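Local coordinates for protein acyl-coenzyme A oxidase 1 (Yarrowia lipolytica, PDB 5Y9D) that catalyses the FAD-dependent oxidation of acyl-CoA to (2E)-enoyl-CoA, passing electrons to oxygen to give hydrogen peroxide in peroxisomal fatty acid beta-oxidation, at residues A[26-37]-A[660-668]. Numbering follows the deposited sequence.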
loop_
_atom_site.group_PDB
_atom_site.type_symbol
_atom_site.label_atom_id
_atom_site.label_comp_id
_atom_site.label_asym_id
_atom_site.label_seq_id
_atom_site.Cartn_x
_atom_site.Cartn_y
_atom_site.Cartn_z
ATOM N N PHE A 26 18.469 -9.289 -23.551
ATOM C CA PHE A 26 18.581 -10.393 -22.614
ATOM C C PHE A 26 19.955 -10.465 -21.953
ATOM O O PHE A 26 20.038 -10.697 -20.759
ATOM C CB PHE A 26 18.280 -11.705 -23.330
ATOM C CG PHE A 26 18.075 -12.864 -22.406
ATOM C CD1 PHE A 26 16.968 -12.900 -21.557
ATOM C CD2 PHE A 26 18.992 -13.917 -22.378
ATOM C CE1 PHE A 26 16.780 -13.964 -20.700
ATOM C CE2 PHE A 26 18.808 -14.984 -21.525
ATOM C CZ PHE A 26 17.696 -15.008 -20.685
ATOM N N THR A 27 21.014 -10.210 -22.717
ATOM C CA THR A 27 22.379 -10.408 -22.251
ATOM C C THR A 27 23.045 -9.132 -21.753
ATOM O O THR A 27 24.135 -9.157 -21.205
ATOM C CB THR A 27 23.250 -11.010 -23.392
ATOM O OG1 THR A 27 23.254 -10.122 -24.535
ATOM C CG2 THR A 27 22.706 -12.418 -23.801
ATOM N N ASP A 28 22.396 -7.999 -21.949
ATOM C CA ASP A 28 22.953 -6.721 -21.543
ATOM C C ASP A 28 23.049 -6.486 -20.035
ATOM O O ASP A 28 24.013 -5.898 -19.584
ATOM C CB ASP A 28 22.147 -5.587 -22.176
ATOM C CG ASP A 28 22.936 -4.311 -22.267
ATOM O OD1 ASP A 28 24.027 -4.315 -22.883
ATOM O OD2 ASP A 28 22.468 -3.312 -21.700
ATOM N N PRO A 29 22.046 -6.928 -19.251
ATOM C CA PRO A 29 22.052 -6.499 -17.852
ATOM C C PRO A 29 23.305 -6.788 -17.031
ATOM O O PRO A 29 23.745 -5.931 -16.258
ATOM C CB PRO A 29 20.846 -7.216 -17.274
ATOM C CG PRO A 29 19.885 -7.305 -18.419
ATOM C CD PRO A 29 20.762 -7.561 -19.621
ATOM N N PRO A 30 23.899 -7.969 -17.186
ATOM C CA PRO A 30 25.036 -8.189 -16.283
ATOM C C PRO A 30 26.250 -7.397 -16.709
ATOM O O PRO A 30 27.109 -7.035 -15.877
ATOM C CB PRO A 30 25.290 -9.689 -16.362
ATOM C CG PRO A 30 24.661 -10.118 -17.635
ATOM C CD PRO A 30 23.514 -9.188 -17.909
ATOM N N VAL A 31 26.308 -7.101 -17.998
ATOM C CA VAL A 31 27.392 -6.281 -18.508
ATOM C C VAL A 31 27.221 -4.889 -17.945
ATOM O O VAL A 31 28.175 -4.310 -17.444
ATOM C CB VAL A 31 27.452 -6.310 -20.058
ATOM C CG1 VAL A 31 28.476 -5.320 -20.577
ATOM C CG2 VAL A 31 27.763 -7.734 -20.538
ATOM N N GLU A 32 25.992 -4.383 -17.972
ATOM C CA GLU A 32 25.696 -3.081 -17.357
ATOM C C GLU A 32 25.928 -3.024 -15.871
ATOM O O GLU A 32 26.439 -2.033 -15.375
ATOM C CB GLU A 32 24.270 -2.635 -17.656
ATOM C CG GLU A 32 24.103 -2.120 -19.085
ATOM C CD GLU A 32 25.028 -0.955 -19.408
ATOM O OE1 GLU A 32 25.234 -0.065 -18.531
ATOM O OE2 GLU A 32 25.560 -0.933 -20.544
ATOM N N MET A 33 25.552 -4.077 -15.155
ATOM C CA MET A 33 25.754 -4.104 -13.713
ATOM C C MET A 33 27.232 -4.105 -13.336
ATOM O O MET A 33 27.612 -3.492 -12.355
ATOM C CB MET A 33 25.026 -5.289 -13.079
ATOM C CG MET A 33 25.132 -5.359 -11.545
ATOM S SD MET A 33 24.229 -4.090 -10.609
ATOM C CE MET A 33 22.542 -4.542 -11.015
ATOM N N ALA A 34 28.068 -4.779 -14.108
ATOM C CA ALA A 34 29.510 -4.809 -13.842
ATOM C C ALA A 34 30.109 -3.413 -14.040
ATOM O O ALA A 34 30.995 -3.001 -13.286
ATOM C CB ALA A 34 30.209 -5.843 -14.734
ATOM N N LYS A 35 29.590 -2.685 -15.018
ATOM C CA LYS A 35 30.011 -1.307 -15.299
ATOM C C LYS A 35 29.598 -0.413 -14.159
ATOM O O LYS A 35 30.415 0.368 -13.640
ATOM C CB LYS A 35 29.393 -0.794 -16.618
ATOM C CG LYS A 35 29.836 -1.608 -17.840
ATOM C CD LYS A 35 28.930 -1.452 -19.062
ATOM C CE LYS A 35 29.262 -0.207 -19.882
ATOM N NZ LYS A 35 30.602 -0.321 -20.528
ATOM N N GLU A 36 28.338 -0.542 -13.744
ATOM C CA GLU A 36 27.817 0.292 -12.661
ATOM C C GLU A 36 28.637 0.058 -11.428
ATOM O O GLU A 36 28.944 0.994 -10.711
ATOM C CB GLU A 36 26.366 -0.019 -12.309
ATOM C CG GLU A 36 25.338 0.463 -13.285
ATOM C CD GLU A 36 25.152 1.970 -13.329
ATOM O OE1 GLU A 36 25.571 2.723 -12.402
ATOM O OE2 GLU A 36 24.528 2.391 -14.335
ATOM N N ARG A 37 28.994 -1.199 -11.200
ATOM C CA ARG A 37 29.718 -1.583 -9.990
ATOM C C ARG A 37 31.209 -1.189 -10.040
ATOM O O ARG A 37 31.863 -1.080 -9.016
ATOM C CB ARG A 37 29.524 -3.083 -9.693
ATOM C CG ARG A 37 30.188 -3.506 -8.387
ATOM C CD ARG A 37 29.726 -4.858 -7.898
ATOM N NE ARG A 37 28.318 -4.901 -7.516
ATOM C CZ ARG A 37 27.390 -5.631 -8.116
ATOM N NH1 ARG A 37 26.136 -5.624 -7.671
ATOM N NH2 ARG A 37 27.692 -6.371 -9.160
ATOM N N SER A 660 19.057 -9.554 -8.252
ATOM C CA SER A 660 20.332 -10.270 -8.212
ATOM C C SER A 660 21.574 -9.384 -8.234
ATOM O O SER A 660 21.643 -8.413 -8.990
ATOM C CB SER A 660 20.412 -11.291 -9.336
ATOM O OG SER A 660 19.515 -12.364 -9.036
ATOM N N TYR A 661 22.532 -9.732 -7.362
ATOM C CA TYR A 661 23.803 -9.064 -7.261
ATOM C C TYR A 661 24.487 -8.840 -8.603
ATOM O O TYR A 661 24.954 -7.739 -8.882
ATOM C CB TYR A 661 24.735 -9.870 -6.347
ATOM C CG TYR A 661 26.099 -9.219 -6.062
ATOM C CD1 TYR A 661 26.264 -8.361 -4.989
ATOM C CD2 TYR A 661 27.218 -9.486 -6.869
ATOM C CE1 TYR A 661 27.497 -7.774 -4.719
ATOM C CE2 TYR A 661 28.457 -8.907 -6.610
ATOM C CZ TYR A 661 28.590 -8.042 -5.531
ATOM O OH TYR A 661 29.802 -7.445 -5.258
ATOM N N ASP A 662 24.560 -9.887 -9.416
ATOM C CA ASP A 662 25.296 -9.857 -10.678
ATOM C C ASP A 662 24.466 -9.267 -11.812
ATOM O O ASP A 662 24.989 -9.051 -12.913
ATOM C CB ASP A 662 25.825 -11.253 -11.041
ATOM C CG ASP A 662 24.712 -12.245 -11.486
ATOM O OD1 ASP A 662 23.505 -11.891 -11.440
ATOM O OD2 ASP A 662 25.067 -13.402 -11.893
ATOM N N GLY A 663 23.178 -9.014 -11.559
ATOM C CA GLY A 663 22.385 -8.207 -12.480
ATOM C C GLY A 663 21.832 -8.967 -13.662
ATOM O O GLY A 663 21.265 -8.358 -14.594
ATOM N N ASN A 664 21.943 -10.292 -13.640
ATOM C CA ASN A 664 21.460 -11.094 -14.769
ATOM C C ASN A 664 19.973 -11.293 -14.588
ATOM O O ASN A 664 19.465 -12.394 -14.405
ATOM C CB ASN A 664 22.213 -12.417 -14.872
ATOM C CG ASN A 664 22.151 -13.025 -16.267
ATOM O OD1 ASN A 664 21.386 -12.592 -17.139
ATOM N ND2 ASN A 664 22.957 -14.047 -16.479
ATOM N N VAL A 665 19.287 -10.170 -14.642
ATOM C CA VAL A 665 17.913 -10.047 -14.167
ATOM C C VAL A 665 16.966 -10.949 -14.940
ATOM O O VAL A 665 16.128 -11.623 -14.369
ATOM C CB VAL A 665 17.460 -8.588 -14.319
ATOM C CG1 VAL A 665 15.973 -8.467 -14.059
ATOM C CG2 VAL A 665 18.242 -7.718 -13.376
ATOM N N TYR A 666 17.122 -10.958 -16.249
ATOM C CA TYR A 666 16.161 -11.570 -17.148
ATOM C C TYR A 666 16.339 -13.071 -17.204
ATOM O O TYR A 666 15.378 -13.808 -17.198
ATOM C CB TYR A 666 16.316 -10.945 -18.537
ATOM C CG TYR A 666 15.942 -9.477 -18.616
ATOM C CD1 TYR A 666 14.711 -9.040 -18.161
ATOM C CD2 TYR A 666 16.797 -8.527 -19.188
ATOM C CE1 TYR A 666 14.337 -7.706 -18.257
ATOM C CE2 TYR A 666 16.439 -7.193 -19.289
ATOM C CZ TYR A 666 15.197 -6.776 -18.827
ATOM O OH TYR A 666 14.761 -5.432 -18.908
ATOM N N GLU A 667 17.583 -13.522 -17.212
ATOM C CA GLU A 667 17.852 -14.936 -17.163
ATOM C C GLU A 667 17.286 -15.521 -15.876
ATOM O O GLU A 667 16.514 -16.499 -15.915
ATOM C CB GLU A 667 19.354 -15.238 -17.306
ATOM C CG GLU A 667 19.640 -16.739 -17.399
ATOM C CD GLU A 667 20.750 -17.068 -18.377
ATOM O OE1 GLU A 667 21.799 -16.356 -18.341
ATOM O OE2 GLU A 667 20.560 -18.021 -19.199
ATOM N N LYS A 668 17.631 -14.902 -14.741
ATOM C CA LYS A 668 17.203 -15.421 -13.437
ATOM C C LYS A 668 15.716 -15.346 -13.237
ATOM O O LYS A 668 15.136 -16.273 -12.690
ATOM C CB LYS A 668 17.943 -14.731 -12.296
ATOM C CG LYS A 668 19.408 -15.135 -12.273
ATOM C CD LYS A 668 20.156 -14.490 -11.140
ATOM C CE LYS A 668 21.618 -14.894 -11.174
ATOM N NZ LYS A 668 22.215 -14.698 -9.823
#
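A cation-pi stack of Arg37 on Tyr661 ties helix 28-38 to the type I beta turn 660-663 that precedes helix 665-676. The guanidinium of Arg37 lies flat over one face of the Tyr661 ring, with centres 3.8 Å apart and planes 2° apart. Its edge meets the backbone of the same residue: Arg37 NH1 donates to Tyr661 O at 2.7 Å, and NH2 adds a weak bond. CG of Arg37 is anti to the backbone N (chi1 -176°), and a bend at chi3 turns the guanidinium onto the ring. Arg37 NE forms a salt bridge with Asp645 of helix 640-646. With an alanine in its place, Tyr661 would probably lose both the cation over its ring and the donors to its O, and Asp645 would lose this salt bridge.

The turn runs from Ser660 to Gly663. Asp662 OD1 accepts from Asn664 N in an Asx turn. Met33 CG packs 3.6 Å from Tyr661 O. Gly663 has positive phi (82°), which favours glycine, and its CA lies 4.0 Å from Met33 CB.

Further along, Pro29 CG sits 3.4 Å from Tyr666 CD2. Phe26 CD1 lies 3.7 Å from Tyr666 CB, the two side chains running alongside in opposite directions. Phe26 also packs on Ile200 of the second subunit. The Tyr666 side chain stands about 7 Å from a bound FAD, and its OH bonds to Arg337, a residue of the FAD pocket. Helix 28-38 thus packs on the turn 660-663 and the start of helix 665-676, which brings the first helix of the chain onto the C-terminal part of the acyl-CoA oxidase fold.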